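Local coordinates for beta-N-acetylhexosaminidase (Streptomyces plicatus, PDB 1JAK), which hydrolyses terminal beta-linked N-acetylhexosamine residues from glycans as a family 20 glycoside hydrolase, by substrate-assisted catalysis, at residues V418-Y424 with R465-E471; Q124-Q128 with A184-Y188; G387-S393 with A439-E444. One frame throughout, in Å; residues are numbered along the deposited sequence.

In the fold
All three contacts are largely buried, but they hold different parts of the chain. Contact 3 is a pairing of two parallel barrel strands in the catalytic domain, carried by backbone hydrogen bonds with apolar and arginine packing beside them. Contact 1 joins two nearly parallel helices of the same domain through polar side-chain ends and one shared water; Val-469 of its helix 465-474 packs on Val-443 of contact 3. Contact 2 bridges the two family domains and is carried by polar and charged side chains, among them a lysine bonded to a threonine and two arginines close together. It meets contact 1 where the Tyr-188 hydroxyl reaches Leu-466 O, whereas contacts 2 and 3 do not touch.

Contact 1 of 3, residues V418-Y424 with R465-E471; sequences VEVQRSY and RLPGVAE
Tyr-424 meets Glu-471 with its phenol end, the OH giving a 2.8 Å hydrogen bond to Glu-471 OE2. The carboxylate takes it on its anti side, out of the carboxylate plane, and stands steeply to the ring. CG of Tyr-424 lies anti to the backbone N (chi1 173°), which carries the ring away from its own helix and alongside Gly-468, whose O sits at the ring edge 3.9 Å from CD1. Glu-471 CG reaches the same edge in the ring plane, and its other oxygen, OE1, forms a salt bridge with Arg-488, so both carboxylate oxygens are engaged.

The contact sets helix 420-424 against helix 465-474 of the catalytic alpha/beta barrel; the axes of 420-424 and 465-471 run nearly parallel, 20° apart and 9.1 Å at closest approach. Glu-419 is the N-cap residue of the first helix: its OE1 accepts a hydrogen bond from Val-420 N, and its OE2 bonds to the Tyr-504 hydroxyl.

At the other end Arg-465 lays CG and CD along Ser-423 CB, then bends at chi3 (-63°) to bring NH1 within 2.9 Å of Val-418 O. That bond is weak; NH1 also bonds to Met-402 O. Ser-423 OG lies 3.8 Å from Arg-465 CB and bonds to Arg-397 O, while a water donates to both Ser-423 OG and Arg-465 O.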
ATOM      1  N   VAL A 418       1.629  -0.087  19.410  1.00  7.46           N
ATOM      2  CA  VAL A 418       1.515  -1.227  18.517  1.00  8.70           C
ATOM      3  C   VAL A 418       2.871  -1.798  18.138  1.00  9.35           C
ATOM      4  O   VAL A 418       3.518  -1.320  17.206  1.00  8.49           O
ATOM      5  CB  VAL A 418       0.746  -0.827  17.234  1.00  8.26           C
ATOM      6  CG1 VAL A 418       0.573  -2.034  16.318  1.00  8.15           C
ATOM      7  CG2 VAL A 418      -0.617  -0.245  17.611  1.00  8.69           C
ATOM      8  N   GLU A 419       3.311  -2.809  18.883  1.00  9.03           N
ATOM      9  CA  GLU A 419       4.583  -3.453  18.588  1.00  8.79           C
ATOM     10  C   GLU A 419       4.414  -4.363  17.380  1.00  8.93           C
ATOM     11  O   GLU A 419       3.309  -4.543  16.863  1.00  8.65           O
ATOM     12  CB  GLU A 419       5.089  -4.257  19.790  1.00  8.72           C
ATOM     13  CG  GLU A 419       6.204  -3.565  20.580  1.00  9.91           C
ATOM     14  CD  GLU A 419       7.563  -3.615  19.883  1.00 11.30           C
ATOM     15  OE1 GLU A 419       7.638  -4.096  18.732  1.00 10.97           O
ATOM     16  OE2 GLU A 419       8.562  -3.172  20.494  1.00 10.29           O
ATOM     17  N   VAL A 420       5.520  -4.937  16.935  1.00  9.13           N
ATOM     18  CA  VAL A 420       5.510  -5.800  15.767  1.00  8.80           C
ATOM     19  C   VAL A 420       4.585  -7.011  15.879  1.00  8.67           C
ATOM     20  O   VAL A 420       3.847  -7.311  14.944  1.00  8.59           O
ATOM     21  CB  VAL A 420       6.938  -6.262  15.441  1.00  9.36           C
ATOM     22  CG1 VAL A 420       6.946  -7.086  14.159  1.00  9.78           C
ATOM     23  CG2 VAL A 420       7.839  -5.042  15.294  1.00  9.32           C
ATOM     24  N   GLN A 421       4.602  -7.704  17.012  1.00  9.31           N
ATOM     25  CA  GLN A 421       3.733  -8.867  17.140  1.00  9.89           C
ATOM     26  C   GLN A 421       2.257  -8.497  17.057  1.00  9.83           C
ATOM     27  O   GLN A 421       1.491  -9.156  16.359  1.00  9.78           O
ATOM     28  CB  GLN A 421       3.996  -9.635  18.443  1.00 11.62           C
ATOM     29  CG  GLN A 421       3.062 -10.835  18.594  1.00 14.37           C
ATOM     30  CD  GLN A 421       3.410 -11.746  19.757  1.00 15.89           C
ATOM     31  OE1 GLN A 421       4.317 -11.468  20.541  1.00 18.50           O
ATOM     32  NE2 GLN A 421       2.677 -12.848  19.874  1.00 16.94           N
ATOM     33  N   ARG A 422       1.852  -7.439  17.752  1.00  9.49           N
ATOM     34  CA  ARG A 422       0.449  -7.035  17.719  1.00  9.75           C
ATOM     35  C   ARG A 422      -0.015  -6.723  16.297  1.00  9.38           C
ATOM     36  O   ARG A 422      -1.125  -7.077  15.900  1.00  8.70           O
ATOM     37  CB  ARG A 422       0.209  -5.807  18.606  1.00  9.70           C
ATOM     38  CG  ARG A 422      -1.266  -5.404  18.670  1.00 10.26           C
ATOM     39  CD  ARG A 422      -1.494  -4.155  19.506  1.00 11.97           C
ATOM     40  NE  ARG A 422      -2.918  -3.854  19.647  1.00 11.30           N
ATOM     41  CZ  ARG A 422      -3.758  -4.544  20.415  1.00 16.05           C
ATOM     42  NH1 ARG A 422      -3.319  -5.581  21.120  1.00 16.57           N
ATOM     43  NH2 ARG A 422      -5.037  -4.199  20.477  1.00 16.70           N
ATOM     44  N   SER A 423       0.842  -6.067  15.525  1.00  9.05           N
ATOM     45  CA  SER A 423       0.500  -5.702  14.158  1.00  8.96           C
ATOM     46  C   SER A 423       0.287  -6.916  13.254  1.00  8.94           C
ATOM     47  O   SER A 423      -0.534  -6.881  12.341  1.00  9.07           O
ATOM     48  CB  SER A 423       1.604  -4.815  13.571  1.00  9.99           C
ATOM     49  OG  SER A 423       1.264  -4.369  12.272  1.00 11.43           O
ATOM     50  N   TYR A 424       1.016  -7.992  13.535  1.00  9.76           N
ATOM     51  CA  TYR A 424       0.959  -9.218  12.735  1.00 11.20           C
ATOM     52  C   TYR A 424       0.037 -10.325  13.236  1.00 11.64           C
ATOM     53  O   TYR A 424      -0.609 -11.016  12.444  1.00 10.78           O
ATOM     54  CB  TYR A 424       2.376  -9.801  12.626  1.00  9.26           C
ATOM     55  CG  TYR A 424       2.462 -11.169  11.973  1.00 10.10           C
ATOM     56  CD1 TYR A 424       2.485 -11.300  10.586  1.00  9.79           C
ATOM     57  CD2 TYR A 424       2.517 -12.332  12.746  1.00  9.63           C
ATOM     58  CE1 TYR A 424       2.564 -12.553   9.978  1.00 10.39           C
ATOM     59  CE2 TYR A 424       2.591 -13.597  12.148  1.00 11.15           C
ATOM     60  CZ  TYR A 424       2.617 -13.697  10.764  1.00 10.00           C
ATOM     61  OH  TYR A 424       2.710 -14.932  10.160  1.00 10.80           O
ATOM     62  N   ARG A 465       6.878  -3.276  10.383  1.00  6.88           N
ATOM     63  CA  ARG A 465       5.496  -3.753  10.352  1.00  5.13           C
ATOM     64  C   ARG A 465       4.887  -3.905   8.955  1.00  5.54           C
ATOM     65  O   ARG A 465       3.965  -4.702   8.760  1.00  6.42           O
ATOM     66  CB  ARG A 465       4.614  -2.840  11.212  1.00  6.68           C
ATOM     67  CG  ARG A 465       4.954  -2.905  12.702  1.00  6.38           C
ATOM     68  CD  ARG A 465       4.185  -1.868  13.523  1.00  7.26           C
ATOM     69  NE  ARG A 465       4.528  -0.502  13.127  1.00  6.87           N
ATOM     70  CZ  ARG A 465       4.176   0.587  13.803  1.00  7.65           C
ATOM     71  NH1 ARG A 465       3.467   0.484  14.920  1.00  7.22           N
ATOM     72  NH2 ARG A 465       4.534   1.785  13.360  1.00  6.72           N
ATOM     73  N   LEU A 466       5.405  -3.156   7.984  1.00  6.05           N
ATOM     74  CA  LEU A 466       4.887  -3.204   6.616  1.00  6.60           C
ATOM     75  C   LEU A 466       4.833  -4.610   5.998  1.00  6.98           C
ATOM     76  O   LEU A 466       3.822  -4.993   5.408  1.00  7.04           O
ATOM     77  CB  LEU A 466       5.713  -2.276   5.713  1.00  7.13           C
ATOM     78  CG  LEU A 466       5.242  -2.124   4.264  1.00  8.37           C
ATOM     79  CD1 LEU A 466       3.919  -1.370   4.221  1.00  8.18           C
ATOM     80  CD2 LEU A 466       6.304  -1.374   3.468  1.00  8.21           C
ATOM     81  N   PRO A 467       5.918  -5.396   6.116  1.00  8.36           N
ATOM     82  CA  PRO A 467       5.900  -6.746   5.537  1.00  8.77           C
ATOM     83  C   PRO A 467       4.833  -7.640   6.170  1.00  8.77           C
ATOM     84  O   PRO A 467       4.237  -8.487   5.500  1.00  9.29           O
ATOM     85  CB  PRO A 467       7.312  -7.271   5.818  1.00  9.18           C
ATOM     86  CG  PRO A 467       8.139  -6.025   5.914  1.00 10.98           C
ATOM     87  CD  PRO A 467       7.243  -5.082   6.676  1.00  9.12           C
ATOM     88  N   GLY A 468       4.603  -7.445   7.464  1.00  7.64           N
ATOM     89  CA  GLY A 468       3.623  -8.245   8.179  1.00  7.90           C
ATOM     90  C   GLY A 468       2.207  -8.088   7.664  1.00  7.26           C
ATOM     91  O   GLY A 468       1.480  -9.072   7.524  1.00  8.07           O
ATOM     92  N   VAL A 469       1.799  -6.853   7.385  1.00  7.13           N
ATOM     93  CA  VAL A 469       0.451  -6.618   6.881  1.00  7.04           C
ATOM     94  C   VAL A 469       0.320  -7.209   5.478  1.00  7.67           C
ATOM     95  O   VAL A 469      -0.745  -7.692   5.090  1.00  8.47           O
ATOM     96  CB  VAL A 469       0.119  -5.119   6.853  1.00  6.88           C
ATOM     97  CG1 VAL A 469      -1.334  -4.912   6.428  1.00  8.68           C
ATOM     98  CG2 VAL A 469       0.361  -4.517   8.237  1.00  6.52           C
ATOM     99  N   ALA A 470       1.412  -7.175   4.719  1.00  7.26           N
ATOM    100  CA  ALA A 470       1.411  -7.739   3.376  1.00  7.09           C
ATOM    101  C   ALA A 470       1.177  -9.244   3.484  1.00  7.50           C
ATOM    102  O   ALA A 470       0.448  -9.827   2.678  1.00  7.56           O
ATOM    103  CB  ALA A 470       2.742  -7.460   2.684  1.00  6.88           C
ATOM    104  N   GLU A 471       1.795  -9.872   4.480  1.00  8.28           N
ATOM    105  CA  GLU A 471       1.623 -11.307   4.671  1.00  8.15           C
ATOM    106  C   GLU A 471       0.175 -11.639   5.014  1.00  8.83           C
ATOM    107  O   GLU A 471      -0.380 -12.614   4.509  1.00  8.98           O
ATOM    108  CB  GLU A 471       2.544 -11.839   5.773  1.00  8.83           C
ATOM    109  CG  GLU A 471       2.295 -13.318   6.080  1.00  8.86           C
ATOM    110  CD  GLU A 471       3.538 -14.055   6.538  1.00  9.91           C
ATOM    111  OE1 GLU A 471       4.604 -13.860   5.915  1.00  8.84           O
ATOM    112  OE2 GLU A 471       3.450 -14.841   7.508  1.00 10.63           O
TER
HETATM  113  O   HOH W   1       2.591  -6.261  10.553  1.00 11.10           O

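Contact 2 of 3, residues Q124-Q128 with A184-Y188; sequences QTLRQ and ARYKY
Lys-187 runs extended as far as CE and then turns at chi4 (74°), which swings NZ onto Thr-125 OG1 for a 2.9 Å hydrogen bond. Thr-125 presents that oxygen from beside its own backbone N, chi1 -71°, and shares it with the Tyr-100 hydroxyl. The pair ties helix 116-129, in the family 20 domain 2 region, to the type I beta turn Ala-184 to Lys-187, which leads from helix 173-184 toward strand 190-194 of the catalytic barrel. The ammonium also makes a cation-pi contact with Trp-474.

Gln-124, bent at chi2, lays its amide over the turn: CD comes 3.2 Å from Ala-184 O, and OE1 packs against Arg-185 CA. The amide is held at both ends, NE2 by the Tyr-63 hydroxyl and OE1 by Arg-127 NH1, at 2.9 Å and on a lone pair in the carbonyl plane. This bond lies close to the guanidinium plane of Arg-127, helping to fix its rotation.

Arg-127 in turn sets NH2 over the centre of the Arg-185 guanidinium, 3.5 Å from CZ of Arg-185, with the planes 33° apart. Two like charges thus lie close together; a salt bridge from Arg-185 NH2 to Glu-135 probably eases their repulsion. Arg-185 CB meanwhile rests over the centre of the Tyr-186 ring. Gln-128 OE1 accepts from Ile-28 N. One water joins the two segments, donating to Gln-124 O and Arg-185 O and accepting from Gln-128 NE2 at 3.0 Å.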
ATOM      1  N   GLN A 124       9.626 -10.594  -6.844  1.00  8.00           N
ATOM      2  CA  GLN A 124       9.736 -10.111  -5.472  1.00  6.90           C
ATOM      3  C   GLN A 124      10.213 -11.232  -4.548  1.00  7.79           C
ATOM      4  O   GLN A 124      10.892 -10.987  -3.558  1.00  8.72           O
ATOM      5  CB  GLN A 124       8.393  -9.565  -4.980  1.00  6.48           C
ATOM      6  CG  GLN A 124       7.844  -8.404  -5.809  1.00  8.27           C
ATOM      7  CD  GLN A 124       8.869  -7.304  -6.042  1.00  9.58           C
ATOM      8  OE1 GLN A 124       9.693  -7.009  -5.175  1.00  6.99           O
ATOM      9  NE2 GLN A 124       8.812  -6.681  -7.213  1.00  9.82           N
ATOM     10  N   THR A 125       9.845 -12.464  -4.872  1.00  8.48           N
ATOM     11  CA  THR A 125      10.279 -13.601  -4.075  1.00  8.53           C
ATOM     12  C   THR A 125      11.750 -13.874  -4.377  1.00  7.83           C
ATOM     13  O   THR A 125      12.551 -14.107  -3.469  1.00  8.52           O
ATOM     14  CB  THR A 125       9.440 -14.847  -4.403  1.00  7.93           C
ATOM     15  OG1 THR A 125       8.117 -14.659  -3.888  1.00  8.97           O
ATOM     16  CG2 THR A 125      10.059 -16.100  -3.785  1.00  9.12           C
ATOM     17  N   LEU A 126      12.102 -13.826  -5.658  1.00  8.43           N
ATOM     18  CA  LEU A 126      13.477 -14.073  -6.075  1.00  9.46           C
ATOM     19  C   LEU A 126      14.477 -13.139  -5.397  1.00  9.80           C
ATOM     20  O   LEU A 126      15.550 -13.572  -4.972  1.00  9.98           O
ATOM     21  CB  LEU A 126      13.598 -13.939  -7.597  1.00  8.77           C
ATOM     22  CG  LEU A 126      15.000 -14.112  -8.193  1.00 10.32           C
ATOM     23  CD1 LEU A 126      15.549 -15.499  -7.849  1.00  9.23           C
ATOM     24  CD2 LEU A 126      14.930 -13.930  -9.704  1.00 10.46           C
ATOM     25  N   ARG A 127      14.132 -11.858  -5.279  1.00  9.89           N
ATOM     26  CA  ARG A 127      15.055 -10.914  -4.661  1.00 10.27           C
ATOM     27  C   ARG A 127      15.282 -11.199  -3.178  1.00  9.53           C
ATOM     28  O   ARG A 127      16.253 -10.721  -2.594  1.00  9.91           O
ATOM     29  CB  ARG A 127      14.581  -9.468  -4.877  1.00 11.71           C
ATOM     30  CG  ARG A 127      13.249  -9.123  -4.257  1.00 12.65           C
ATOM     31  CD  ARG A 127      12.691  -7.814  -4.824  1.00 11.54           C
ATOM     32  NE  ARG A 127      13.546  -6.654  -4.560  1.00 10.15           N
ATOM     33  CZ  ARG A 127      13.142  -5.391  -4.683  1.00 10.11           C
ATOM     34  NH1 ARG A 127      11.899  -5.127  -5.066  1.00  8.11           N
ATOM     35  NH2 ARG A 127      13.974  -4.391  -4.411  1.00  9.34           N
ATOM     36  N   GLN A 128      14.393 -11.981  -2.569  1.00  9.10           N
ATOM     37  CA  GLN A 128      14.555 -12.337  -1.165  1.00  8.83           C
ATOM     38  C   GLN A 128      15.345 -13.642  -1.027  1.00 10.09           C
ATOM     39  O   GLN A 128      15.946 -13.905   0.015  1.00 10.27           O
ATOM     40  CB  GLN A 128      13.192 -12.453  -0.473  1.00  8.84           C
ATOM     41  CG  GLN A 128      12.589 -11.093  -0.128  1.00  8.17           C
ATOM     42  CD  GLN A 128      11.323 -11.202   0.707  1.00 10.67           C
ATOM     43  OE1 GLN A 128      11.249 -12.006   1.635  1.00 11.10           O
ATOM     44  NE2 GLN A 128      10.330 -10.375   0.394  1.00  9.06           N
ATOM     45  N   ALA A 184       6.267  -2.445  -3.012  1.00  7.56           N
ATOM     46  CA  ALA A 184       6.289  -3.442  -4.079  1.00  7.45           C
ATOM     47  C   ALA A 184       7.016  -4.714  -3.647  1.00  7.51           C
ATOM     48  O   ALA A 184       6.721  -5.805  -4.133  1.00  8.66           O
ATOM     49  CB  ALA A 184       6.953  -2.856  -5.322  1.00  8.28           C
ATOM     50  N   ARG A 185       7.963  -4.572  -2.725  1.00  6.03           N
ATOM     51  CA  ARG A 185       8.736  -5.710  -2.236  1.00  6.06           C
ATOM     52  C   ARG A 185       7.883  -6.809  -1.627  1.00  7.40           C
ATOM     53  O   ARG A 185       8.256  -7.979  -1.662  1.00  7.39           O
ATOM     54  CB  ARG A 185       9.727  -5.265  -1.154  1.00  5.74           C
ATOM     55  CG  ARG A 185      10.895  -4.426  -1.635  1.00  5.49           C
ATOM     56  CD  ARG A 185      11.643  -3.839  -0.439  1.00  6.44           C
ATOM     57  NE  ARG A 185      12.810  -3.065  -0.856  1.00  7.89           N
ATOM     58  CZ  ARG A 185      14.022  -3.578  -1.045  1.00 10.29           C
ATOM     59  NH1 ARG A 185      14.241  -4.872  -0.844  1.00 10.96           N
ATOM     60  NH2 ARG A 185      15.015  -2.798  -1.456  1.00  8.67           N
ATOM     61  N   TYR A 186       6.735  -6.432  -1.076  1.00  6.88           N
ATOM     62  CA  TYR A 186       5.894  -7.396  -0.383  1.00  8.12           C
ATOM     63  C   TYR A 186       4.575  -7.788  -1.039  1.00  7.71           C
ATOM     64  O   TYR A 186       3.648  -8.253  -0.376  1.00  8.74           O
ATOM     65  CB  TYR A 186       5.686  -6.889   1.047  1.00  8.20           C
ATOM     66  CG  TYR A 186       7.014  -6.522   1.672  1.00  8.52           C
ATOM     67  CD1 TYR A 186       7.969  -7.504   1.946  1.00  7.41           C
ATOM     68  CD2 TYR A 186       7.373  -5.188   1.863  1.00  8.37           C
ATOM     69  CE1 TYR A 186       9.249  -7.166   2.383  1.00  8.18           C
ATOM     70  CE2 TYR A 186       8.656  -4.838   2.299  1.00  9.28           C
ATOM     71  CZ  TYR A 186       9.588  -5.833   2.552  1.00  9.91           C
ATOM     72  OH  TYR A 186      10.868  -5.500   2.942  1.00  9.72           O
ATOM     73  N   LYS A 187       4.508  -7.594  -2.349  1.00  8.43           N
ATOM     74  CA  LYS A 187       3.349  -7.977  -3.137  1.00  7.64           C
ATOM     75  C   LYS A 187       2.044  -7.223  -2.884  1.00  7.70           C
ATOM     76  O   LYS A 187       0.964  -7.745  -3.151  1.00  7.75           O
ATOM     77  CB  LYS A 187       3.125  -9.493  -3.008  1.00  9.01           C
ATOM     78  CG  LYS A 187       4.358 -10.325  -3.401  1.00  8.59           C
ATOM     79  CD  LYS A 187       4.056 -11.823  -3.404  1.00  8.62           C
ATOM     80  CE  LYS A 187       5.270 -12.663  -3.817  1.00  8.74           C
ATOM     81  NZ  LYS A 187       6.322 -12.738  -2.757  1.00  9.13           N
ATOM     82  N   TYR A 188       2.140  -6.005  -2.357  1.00  7.77           N
ATOM     83  CA  TYR A 188       0.944  -5.187  -2.168  1.00  7.83           C
ATOM     84  C   TYR A 188       0.484  -4.935  -3.600  1.00  7.37           C
ATOM     85  O   TYR A 188       1.317  -4.889  -4.507  1.00  9.24           O
ATOM     86  CB  TYR A 188       1.305  -3.845  -1.524  1.00  7.48           C
ATOM     87  CG  TYR A 188       1.430  -3.877  -0.021  1.00  7.29           C
ATOM     88  CD1 TYR A 188       0.295  -3.807   0.791  1.00  7.96           C
ATOM     89  CD2 TYR A 188       2.679  -3.960   0.594  1.00  7.26           C
ATOM     90  CE1 TYR A 188       0.405  -3.816   2.182  1.00  8.25           C
ATOM     91  CE2 TYR A 188       2.800  -3.971   1.984  1.00  7.10           C
ATOM     92  CZ  TYR A 188       1.656  -3.896   2.771  1.00  8.60           C
ATOM     93  OH  TYR A 188       1.763  -3.892   4.144  1.00  8.00           O
TER
HETATM   94  O   HOH W   2      10.844  -8.743  -2.083  1.00  8.54           O

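Contact 3 of 3, residues G387-S393 with A439-E444; sequences GTGLILS and AVRGVE
Leu-390 is gripped through both its backbone polar atoms: its N donates to Ala-439 O at 2.8 Å, and its O accepts from Arg-441 N at 2.7 Å. Two residues on, Leu-392 repeats the pattern, its N giving an almost straight bond to Gly-442 O (179°) while its O takes Glu-444 N from above the carbonyl plane. The same oxygen receives a CA-H contact from Val-443. Between these two sets the register slips by one residue, a beta bulge at Arg-441 that lets Gly-442 pair with Ile-391.

Arg-441 turns back at chi2 (-59°) so that its guanidinium passes flat across Gly-389, whose CA lies over one face toward the rim, 3.7 Å from NE of Arg-441. A side chain on that glycine would run into the arginine. A serine in place of Arg-441 would probably strip this cover from Gly-389 and open a gap beside the strand, leaving the backbone bonds to hold the bulge.

On the sheet face shared by Leu-390, Val-440, Leu-392 and Val-443, Leu-392 CD1 meets Val-440 CG1 at 4.1 Å. On the other face Ile-391 sets CG2 against Glu-444 CB. Ser-393 CB touches Glu-444 O. Farther out, Ser-161 and His-192 hold the Glu-444 carboxylate, and Gln-365 bonds to Ser-393 OG. Strand 389-392 also pairs with strand 363-366, and strand 440-447 lies next to strand 159-165, placing this contact where the last strand of the eight-stranded parallel alpha/beta (TIM) barrel comes between the seventh and the first.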
ATOM      1  N   GLY A 387     -23.652  -7.094   1.756  1.00 14.31           N
ATOM      2  CA  GLY A 387     -22.910  -7.093   0.506  1.00 14.82           C
ATOM      3  C   GLY A 387     -21.783  -6.085   0.379  1.00 14.08           C
ATOM      4  O   GLY A 387     -21.094  -6.054  -0.644  1.00 14.32           O
ATOM      5  N   THR A 388     -21.589  -5.252   1.395  1.00 12.47           N
ATOM      6  CA  THR A 388     -20.516  -4.263   1.345  1.00 11.14           C
ATOM      7  C   THR A 388     -19.183  -4.958   1.592  1.00 10.76           C
ATOM      8  O   THR A 388     -19.047  -5.733   2.537  1.00 10.44           O
ATOM      9  CB  THR A 388     -20.712  -3.164   2.415  1.00  9.77           C
ATOM     10  OG1 THR A 388     -21.960  -2.498   2.190  1.00  9.64           O
ATOM     11  CG2 THR A 388     -19.581  -2.138   2.344  1.00  9.42           C
ATOM     12  N   GLY A 389     -18.201  -4.689   0.734  1.00 10.36           N
ATOM     13  CA  GLY A 389     -16.897  -5.303   0.903  1.00 11.09           C
ATOM     14  C   GLY A 389     -16.153  -4.662   2.058  1.00 10.35           C
ATOM     15  O   GLY A 389     -16.287  -3.463   2.292  1.00 10.95           O
ATOM     16  N   LEU A 390     -15.366  -5.453   2.780  1.00  9.32           N
ATOM     17  CA  LEU A 390     -14.616  -4.945   3.921  1.00 10.98           C
ATOM     18  C   LEU A 390     -13.108  -4.930   3.717  1.00 10.11           C
ATOM     19  O   LEU A 390     -12.518  -5.934   3.325  1.00 11.05           O
ATOM     20  CB  LEU A 390     -14.925  -5.782   5.162  1.00 12.92           C
ATOM     21  CG  LEU A 390     -15.979  -5.289   6.152  1.00 17.11           C
ATOM     22  CD1 LEU A 390     -17.232  -4.837   5.436  1.00 19.88           C
ATOM     23  CD2 LEU A 390     -16.273  -6.413   7.135  1.00 15.87           C
ATOM     24  N   ILE A 391     -12.497  -3.780   3.987  1.00  9.06           N
ATOM     25  CA  ILE A 391     -11.048  -3.624   3.901  1.00  8.22           C
ATOM     26  C   ILE A 391     -10.641  -3.424   5.356  1.00  7.88           C
ATOM     27  O   ILE A 391     -11.081  -2.468   5.996  1.00  9.25           O
ATOM     28  CB  ILE A 391     -10.655  -2.371   3.101  1.00  8.19           C
ATOM     29  CG1 ILE A 391     -11.087  -2.524   1.640  1.00  7.55           C
ATOM     30  CG2 ILE A 391      -9.153  -2.145   3.202  1.00  7.45           C
ATOM     31  CD1 ILE A 391     -11.123  -1.213   0.880  1.00  8.90           C
ATOM     32  N   LEU A 392      -9.815  -4.316   5.887  1.00  6.94           N
ATOM     33  CA  LEU A 392      -9.415  -4.209   7.285  1.00  7.46           C
ATOM     34  C   LEU A 392      -8.077  -3.524   7.528  1.00  7.89           C
ATOM     35  O   LEU A 392      -7.049  -3.963   7.022  1.00  7.67           O
ATOM     36  CB  LEU A 392      -9.387  -5.601   7.926  1.00  8.19           C
ATOM     37  CG  LEU A 392     -10.702  -6.388   7.882  1.00  8.92           C
ATOM     38  CD1 LEU A 392     -10.506  -7.735   8.564  1.00 10.81           C
ATOM     39  CD2 LEU A 392     -11.809  -5.596   8.570  1.00 10.70           C
ATOM     40  N   SER A 393      -8.110  -2.442   8.305  1.00  7.77           N
ATOM     41  CA  SER A 393      -6.908  -1.692   8.667  1.00  7.14           C
ATOM     42  C   SER A 393      -7.124  -1.108  10.067  1.00  7.67           C
ATOM     43  O   SER A 393      -7.196   0.111  10.242  1.00  8.36           O
ATOM     44  CB  SER A 393      -6.635  -0.566   7.655  1.00  7.66           C
ATOM     45  OG  SER A 393      -7.662   0.412   7.667  1.00  7.85           O
ATOM     46  N   ALA A 439     -16.904 -11.574   3.071  1.00 15.47           N
ATOM     47  CA  ALA A 439     -17.067 -10.140   2.844  1.00 14.12           C
ATOM     48  C   ALA A 439     -15.739  -9.399   2.986  1.00 12.80           C
ATOM     49  O   ALA A 439     -15.622  -8.246   2.574  1.00 12.41           O
ATOM     50  CB  ALA A 439     -18.087  -9.563   3.819  1.00 14.98           C
ATOM     51  N   VAL A 440     -14.750 -10.062   3.575  1.00 11.29           N
ATOM     52  CA  VAL A 440     -13.436  -9.455   3.761  1.00 11.95           C
ATOM     53  C   VAL A 440     -12.676  -9.462   2.437  1.00 11.48           C
ATOM     54  O   VAL A 440     -12.321 -10.523   1.919  1.00 11.51           O
ATOM     55  CB  VAL A 440     -12.615 -10.215   4.824  1.00 12.84           C
ATOM     56  CG1 VAL A 440     -11.249  -9.564   4.996  1.00 12.74           C
ATOM     57  CG2 VAL A 440     -13.364 -10.219   6.147  1.00 12.45           C
ATOM     58  N   ARG A 441     -12.441  -8.271   1.892  1.00 10.60           N
ATOM     59  CA  ARG A 441     -11.737  -8.131   0.620  1.00 10.59           C
ATOM     60  C   ARG A 441     -10.229  -8.164   0.810  1.00 10.31           C
ATOM     61  O   ARG A 441      -9.484  -8.540  -0.096  1.00  9.18           O
ATOM     62  CB  ARG A 441     -12.121  -6.811  -0.057  1.00 13.03           C
ATOM     63  CG  ARG A 441     -13.602  -6.657  -0.358  1.00 17.43           C
ATOM     64  CD  ARG A 441     -14.118  -7.768  -1.258  1.00 22.13           C
ATOM     65  NE  ARG A 441     -15.506  -7.537  -1.645  1.00 27.44           N
ATOM     66  CZ  ARG A 441     -15.898  -6.596  -2.500  1.00 30.69           C
ATOM     67  NH1 ARG A 441     -15.004  -5.796  -3.068  1.00 33.17           N
ATOM     68  NH2 ARG A 441     -17.186  -6.447  -2.779  1.00 33.13           N
ATOM     69  N   GLY A 442      -9.777  -7.759   1.990  1.00  9.07           N
ATOM     70  CA  GLY A 442      -8.354  -7.756   2.252  1.00  9.02           C
ATOM     71  C   GLY A 442      -7.962  -6.822   3.375  1.00  8.58           C
ATOM     72  O   GLY A 442      -8.771  -6.503   4.248  1.00  8.35           O
ATOM     73  N   VAL A 443      -6.718  -6.360   3.330  1.00  7.53           N
ATOM     74  CA  VAL A 443      -6.184  -5.496   4.371  1.00  7.42           C
ATOM     75  C   VAL A 443      -5.434  -4.298   3.805  1.00  7.21           C
ATOM     76  O   VAL A 443      -5.113  -4.255   2.621  1.00  7.94           O
ATOM     77  CB  VAL A 443      -5.206  -6.286   5.264  1.00  7.67           C
ATOM     78  CG1 VAL A 443      -5.903  -7.507   5.847  1.00 10.15           C
ATOM     79  CG2 VAL A 443      -3.986  -6.725   4.441  1.00  8.41           C
ATOM     80  N   GLU A 444      -5.154  -3.328   4.668  1.00  7.47           N
ATOM     81  CA  GLU A 444      -4.408  -2.147   4.264  1.00  6.58           C
ATOM     82  C   GLU A 444      -3.576  -1.642   5.430  1.00  8.54           C
ATOM     83  O   GLU A 444      -3.979  -1.763   6.586  1.00  8.66           O
ATOM     84  CB  GLU A 444      -5.346  -1.031   3.791  1.00  7.98           C
ATOM     85  CG  GLU A 444      -4.595   0.225   3.351  1.00  7.62           C
ATOM     86  CD  GLU A 444      -5.468   1.223   2.609  1.00 10.29           C
ATOM     87  OE1 GLU A 444      -6.055   0.848   1.573  1.00 11.86           O
ATOM     88  OE2 GLU A 444      -5.560   2.385   3.058  1.00  9.73           O
TER